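4-hydroxybutyrate CoA-transferase (Porphyromonas gingivalis, PDB 3EH7) probably transfers coenzyme A between acyl-CoA thioesters and free carboxylates such as acetate or 4-hydroxybutyrate. Local coordinates at residues 212-217 with 235-240; 306-311 with 350-355. All coordinates share one frame; numbering follows the deposited sequence.

Interaction 1 (212-217 with 235-240)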
loop_
_atom_site.group_PDB
_atom_site.type_symbol
_atom_site.label_atom_id
_atom_site.label_comp_id
_atom_site.label_asym_id
_atom_site.label_seq_id
_atom_site.Cartn_x
_atom_site.Cartn_y
_atom_site.Cartn_z
ATOM N N ASP A 212 10.456 -24.204 -7.543
ATOM C CA ASP A 212 11.817 -24.093 -8.019
ATOM C C ASP A 212 11.944 -22.758 -8.702
ATOM O O ASP A 212 11.050 -22.361 -9.414
ATOM C CB ASP A 212 12.126 -25.168 -9.044
ATOM C CG ASP A 212 12.239 -26.540 -8.439
ATOM O OD1 ASP A 212 12.583 -26.685 -7.241
ATOM O OD2 ASP A 212 11.996 -27.474 -9.189
ATOM N N GLY A 213 13.058 -22.092 -8.476
ATOM C CA GLY A 213 13.326 -20.819 -9.102
ATOM C C GLY A 213 12.771 -19.612 -8.370
ATOM O O GLY A 213 12.936 -18.489 -8.858
ATOM N N ALA A 214 12.111 -19.824 -7.222
ATOM C CA ALA A 214 11.517 -18.699 -6.494
ATOM C C ALA A 214 12.620 -17.778 -5.983
ATOM O O ALA A 214 13.735 -18.235 -5.701
ATOM C CB ALA A 214 10.655 -19.159 -5.331
ATOM N N THR A 215 12.302 -16.481 -5.899
ATOM C CA THR A 215 13.148 -15.504 -5.202
ATOM C C THR A 215 12.528 -15.230 -3.871
ATOM O O THR A 215 11.345 -14.840 -3.793
ATOM C CB THR A 215 13.267 -14.175 -5.999
ATOM O OG1 THR A 215 13.505 -14.481 -7.369
ATOM C CG2 THR A 215 14.429 -13.290 -5.453
ATOM N N LEU A 216 13.309 -15.382 -2.807
ATOM C CA LEU A 216 12.738 -15.324 -1.469
ATOM C C LEU A 216 13.063 -14.046 -0.716
ATOM O O LEU A 216 14.169 -13.526 -0.825
ATOM C CB LEU A 216 13.235 -16.498 -0.617
ATOM C CG LEU A 216 13.103 -17.908 -1.176
ATOM C CD1 LEU A 216 13.705 -18.855 -0.160
ATOM C CD2 LEU A 216 11.647 -18.269 -1.507
ATOM N N GLN A 217 12.096 -13.600 0.083
ATOM C CA GLN A 217 12.336 -12.677 1.169
ATOM C C GLN A 217 11.799 -13.320 2.426
ATOM O O GLN A 217 10.659 -13.775 2.465
ATOM C CB GLN A 217 11.651 -11.323 0.945
ATOM C CG GLN A 217 11.761 -10.377 2.167
ATOM C CD GLN A 217 10.589 -10.508 3.135
ATOM O OE1 GLN A 217 9.450 -10.715 2.720
ATOM N NE2 GLN A 217 10.865 -10.402 4.416
ATOM N N LYS A 235 15.242 -26.291 -6.171
ATOM C CA LYS A 235 16.281 -25.989 -7.159
ATOM C C LYS A 235 16.347 -24.510 -7.534
ATOM O O LYS A 235 15.309 -23.896 -7.799
ATOM C CB LYS A 235 15.995 -26.767 -8.435
ATOM C CG LYS A 235 15.850 -28.277 -8.249
ATOM C CD LYS A 235 17.099 -28.947 -7.660
ATOM C CE LYS A 235 16.820 -30.430 -7.451
ATOM N NZ LYS A 235 17.840 -31.068 -6.600
ATOM N N ASP A 236 17.570 -23.981 -7.609
ATOM C CA ASP A 236 17.847 -22.596 -8.037
ATOM C C ASP A 236 16.938 -21.505 -7.475
ATOM O O ASP A 236 16.438 -20.660 -8.206
ATOM C CB ASP A 236 17.875 -22.498 -9.566
ATOM C CG ASP A 236 18.987 -23.315 -10.170
ATOM O OD1 ASP A 236 20.179 -23.086 -9.831
ATOM O OD2 ASP A 236 18.647 -24.211 -10.965
ATOM N N LEU A 237 16.787 -21.500 -6.164
ATOM C CA LEU A 237 16.143 -20.393 -5.477
ATOM C C LEU A 237 17.095 -19.218 -5.460
ATOM O O LEU A 237 18.301 -19.397 -5.586
ATOM C CB LEU A 237 15.747 -20.809 -4.054
ATOM C CG LEU A 237 14.865 -22.076 -3.953
ATOM C CD1 LEU A 237 14.487 -22.347 -2.504
ATOM C CD2 LEU A 237 13.610 -21.925 -4.796
ATOM N N GLY A 238 16.530 -18.016 -5.363
ATOM C CA GLY A 238 17.299 -16.780 -5.275
ATOM C C GLY A 238 16.899 -15.963 -4.074
ATOM O O GLY A 238 15.866 -16.231 -3.436
ATOM N N ILE A 239 17.708 -14.962 -3.748
ATOM C CA ILE A 239 17.445 -14.091 -2.610
ATOM C C ILE A 239 17.336 -12.597 -3.001
ATOM O O ILE A 239 18.253 -12.012 -3.588
ATOM C CB ILE A 239 18.543 -14.247 -1.535
ATOM C CG1 ILE A 239 18.479 -15.642 -0.890
ATOM C CG2 ILE A 239 18.443 -13.137 -0.480
ATOM C CD1 ILE A 239 17.231 -15.879 -0.055
ATOM N N HIS A 240 16.189 -12.008 -2.667
ATOM C CA HIS A 240 16.008 -10.565 -2.672
ATOM C C HIS A 240 15.140 -10.256 -1.470
ATOM O O HIS A 240 13.907 -10.453 -1.466
ATOM C CB HIS A 240 15.424 -10.013 -3.975
ATOM C CG HIS A 240 15.310 -8.514 -3.976
ATOM N ND1 HIS A 240 16.036 -7.705 -4.826
ATOM C CD2 HIS A 240 14.584 -7.678 -3.199
ATOM C CE1 HIS A 240 15.745 -6.441 -4.583
ATOM N NE2 HIS A 240 14.868 -6.396 -3.598
#
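The Asp212 carboxylate and Lys235 open this contact. One face of the carboxylate is covered by Lys235 CB and CG, with CB 3.8 Å from Asp212 CG. On that same face Lys235 N binds Asp212 OD1 at 2.9 Å, from well above the plane (51° out of it). The Lys235 ammonium runs on past the carboxylate without pairing with it. The other flat groups lie at the far end. The His240 imidazole leaves this contact to its CB, which lies 3.7 Å from Thr215 CG2 as the two side chains cross. The His240 side chain touches Tyr344, Val303 and Ile304, and NE2 binds Val298 O. Thr215 CG2 is anti to the backbone N (OG1 at chi1 -45°), which turns the methyl to His240 and leaves OG1 for Asp308 O. The Gln217 amide is held by Ser312 and Asn314.

Between these ends the backbones run parallel. Gly213 N binds Lys235 O, and Gly238 N binds Ala214 O at 2.8 Å. Gly238 O then receives Leu216 N at 2.8 Å, and Leu216 O receives His240 N at 3.1 Å. Gly213 has a positive phi (86°), where a side chain would press on the preceding carbonyl. Its CA lies 3.2 Å from Asp236 O as a CA-H...O contact.

Leu216 and Ile239 share one sheet face, Ile239 CD1 lying 4.1 Å from Leu216 CB. Leu237 reaches Ala214 CB and Leu216 CD1 with its two methyls. Thr215 lies on the opposite face.

This is the strand pairing of a beta-alpha-beta unit. Gly238 and Leu216 pair their backbone groups across the strands, and Thr215 and Gln217 turn theirs to strand 310-314. At the exposed end a carboxylate accepts a bond from the Lys235 backbone N-H. That N-H would offset some of the negative charge of Asp212.

Interaction 2 (306-311 with 350-355)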
loop_
_atom_site.group_PDB
_atom_site.type_symbol
_atom_site.label_atom_id
_atom_site.label_comp_id
_atom_site.label_asym_id
_atom_site.label_seq_id
_atom_site.Cartn_x
_atom_site.Cartn_y
_atom_site.Cartn_z
ATOM N N GLN A 306 10.628 -6.503 -9.836
ATOM C CA GLN A 306 11.422 -6.888 -10.987
ATOM C C GLN A 306 12.028 -8.290 -10.847
ATOM O O GLN A 306 12.604 -8.793 -11.812
ATOM C CB GLN A 306 12.547 -5.887 -11.206
ATOM C CG GLN A 306 12.054 -4.528 -11.683
ATOM C CD GLN A 306 13.128 -3.446 -11.621
ATOM O OE1 GLN A 306 12.990 -2.467 -10.880
ATOM N NE2 GLN A 306 14.148 -3.574 -12.445
ATOM N N ASN A 307 11.918 -8.884 -9.649
ATOM C CA ASN A 307 12.336 -10.267 -9.385
ATOM C C ASN A 307 11.143 -11.136 -9.660
ATOM O O ASN A 307 10.169 -11.057 -8.917
ATOM C CB ASN A 307 12.719 -10.470 -7.883
ATOM C CG ASN A 307 13.936 -9.656 -7.444
ATOM O OD1 ASN A 307 13.817 -8.537 -6.916
ATOM N ND2 ASN A 307 15.092 -10.199 -7.660
ATOM N N ASP A 308 11.178 -11.960 -10.706
ATOM C CA ASP A 308 10.068 -12.902 -10.916
ATOM C C ASP A 308 9.968 -13.922 -9.780
ATOM O O ASP A 308 10.973 -14.240 -9.150
ATOM C CB ASP A 308 10.214 -13.668 -12.204
ATOM C CG ASP A 308 9.977 -12.818 -13.417
ATOM O OD1 ASP A 308 9.699 -11.624 -13.274
ATOM O OD2 ASP A 308 10.067 -13.374 -14.530
ATOM N N ASN A 309 8.753 -14.442 -9.578
ATOM C CA ASN A 309 8.475 -15.519 -8.624
ATOM C C ASN A 309 8.877 -15.198 -7.182
ATOM O O ASN A 309 9.478 -16.032 -6.485
ATOM C CB ASN A 309 9.130 -16.815 -9.112
ATOM C CG ASN A 309 8.667 -17.204 -10.495
ATOM O OD1 ASN A 309 7.505 -17.537 -10.682
ATOM N ND2 ASN A 309 9.588 -17.192 -11.473
HETATM N N MSE A 310 8.503 -14.003 -6.723
HETATM C CA MSE A 310 8.759 -13.605 -5.351
HETATM C C MSE A 310 7.918 -14.479 -4.440
HETATM O O MSE A 310 6.750 -14.768 -4.727
HETATM C CB MSE A 310 8.406 -12.127 -5.066
HETATM C CG MSE A 310 9.396 -11.125 -5.517
HETATM SE SE MSE A 310 11.125 -11.209 -4.711
HETATM C CE MSE A 310 10.596 -11.272 -2.884
ATOM N N VAL A 311 8.540 -14.916 -3.353
ATOM C CA VAL A 311 7.825 -15.446 -2.214
ATOM C C VAL A 311 8.349 -14.689 -1.014
ATOM O O VAL A 311 9.541 -14.749 -0.683
ATOM C CB VAL A 311 8.003 -16.973 -2.004
ATOM C CG1 VAL A 311 7.262 -17.395 -0.755
ATOM C CG2 VAL A 311 7.487 -17.748 -3.224
ATOM N N TRP A 350 3.275 -7.357 -7.310
ATOM C CA TRP A 350 3.614 -7.051 -8.710
ATOM C C TRP A 350 4.638 -7.987 -9.345
ATOM O O TRP A 350 4.953 -7.847 -10.499
ATOM C CB TRP A 350 4.065 -5.605 -8.845
ATOM C CG TRP A 350 2.971 -4.624 -8.589
ATOM C CD1 TRP A 350 1.647 -4.806 -8.812
ATOM C CD2 TRP A 350 3.116 -3.299 -8.069
ATOM N NE1 TRP A 350 0.955 -3.680 -8.461
ATOM C CE2 TRP A 350 1.830 -2.734 -8.014
ATOM C CE3 TRP A 350 4.211 -2.536 -7.653
ATOM C CZ2 TRP A 350 1.595 -1.433 -7.564
ATOM C CZ3 TRP A 350 3.982 -1.237 -7.206
ATOM C CH2 TRP A 350 2.668 -0.712 -7.143
ATOM N N SER A 351 5.165 -8.936 -8.585
ATOM C CA SER A 351 6.115 -9.913 -9.105
ATOM C C SER A 351 5.342 -10.909 -9.924
ATOM O O SER A 351 4.270 -11.337 -9.496
ATOM C CB SER A 351 6.787 -10.685 -7.966
ATOM O OG SER A 351 7.646 -11.712 -8.454
ATOM N N LYS A 352 5.894 -11.298 -11.066
ATOM C CA LYS A 352 5.314 -12.376 -11.867
ATOM C C LYS A 352 5.210 -13.644 -11.023
ATOM O O LYS A 352 6.202 -14.079 -10.442
ATOM C CB LYS A 352 6.135 -12.631 -13.124
ATOM C CG LYS A 352 5.517 -13.720 -14.047
ATOM C CD LYS A 352 6.333 -13.960 -15.295
ATOM C CE LYS A 352 5.806 -15.190 -16.099
ATOM N NZ LYS A 352 6.778 -16.369 -16.188
ATOM N N ASN A 353 3.990 -14.178 -10.913
ATOM C CA ASN A 353 3.661 -15.313 -10.052
ATOM C C ASN A 353 4.077 -15.096 -8.589
ATOM O O ASN A 353 4.386 -16.043 -7.884
ATOM C CB ASN A 353 4.286 -16.596 -10.617
ATOM C CG ASN A 353 3.969 -17.839 -9.783
ATOM O OD1 ASN A 353 2.872 -17.983 -9.227
ATOM N ND2 ASN A 353 4.947 -18.750 -9.688
ATOM N N GLY A 354 4.092 -13.841 -8.137
ATOM C CA GLY A 354 4.442 -13.519 -6.765
ATOM C C GLY A 354 3.428 -13.966 -5.709
ATOM O O GLY A 354 2.233 -14.116 -6.003
ATOM N N LYS A 355 3.922 -14.194 -4.484
ATOM C CA LYS A 355 3.119 -14.650 -3.346
ATOM C C LYS A 355 3.641 -13.946 -2.123
ATOM O O LYS A 355 4.820 -13.803 -2.010
ATOM C CB LYS A 355 3.340 -16.146 -3.079
ATOM C CG LYS A 355 3.129 -17.037 -4.282
ATOM C CD LYS A 355 3.110 -18.531 -3.928
ATOM C CE LYS A 355 3.211 -19.320 -5.209
ATOM N NZ LYS A 355 3.179 -20.803 -5.048
HETATM O O HOH W 1 8.260 -9.999 -12.062
HETATM O O HOH W 2 6.168 -17.334 -6.122
#
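Ser351 reaches between Asn307 and Met310 with its hydroxyl. Hydrogen bonds come first. Ser351 OG is anti to the backbone N (chi1 176°). There it donates to Asn307 O at 2.6 Å, in the carbonyl plane, and accepts from Met310 N at 3.0 Å, nearly straight (161°). Asn309 N binds Lys352 O at 2.7 Å. Met310 O takes Lys355 N at 2.9 Å, where Val311 and Lys355 begin parallel pairing. The side chains of Asn309 and Asn353 also meet: Asn353 ND2 gives Asn309 OD1 a bond of 3.0 Å. The two amides stand nearly perpendicular, 79° apart, and ND2 also has a weak bond to Glu211.

Two waters add bridges. One joins the Asp308 carboxylate to Lys352 N. The other donates to both Met310 O and Asn353 O.

Apolar contacts involve Met310 and Lys352. CB and CG of Met310, a selenomethionine, each lie 3.6 Å from Ser351 CB. Lys352 lays its aliphatic chain across the Asp308 carboxylate, with CB 3.7 Å from OD1. Their charged ends do not pair.

The second segment contains a type II turn from Ser351 to Gly354, closed by Gly354 N on Ser351 O. At Gly354 a side chain would clash with Ser351 CB. Beside the turn, Trp350 makes a cation-pi contact with Arg302 of the second subunit.

The contact joins the turn after helix 341-350 to the start of strand 310-314, where parallel pairing with strand 355-359 begins in the mixed sheet. It is mostly polar. One buried hydroxyl serves a loop carbonyl and the N-H of the first strand residue, Met310, and two waters bridge further polar atoms of the segments.

In the fold
Both contacts belong to the same mixed sheet. From the N terminus, strand 215-217 leads into helix 222-229 and returns as strand 238-240, so interaction 1 closes a beta-alpha-beta unit. Only later does segment 306-311 begin interaction 2. The chain then passes through strands 318-320 and 325-326 and helix 341-350 before 350-355 closes that longer loop. The two contacts follow in series and neither nest nor cross. They meet at strand 215-217, whose other edge binds strand 310-314 through Thr215, Gln217 and Val311. Together they span four successive strands of the sheet, 238-240, 215-217, 310-314 and 355-359. Their centres are about 10 Å apart.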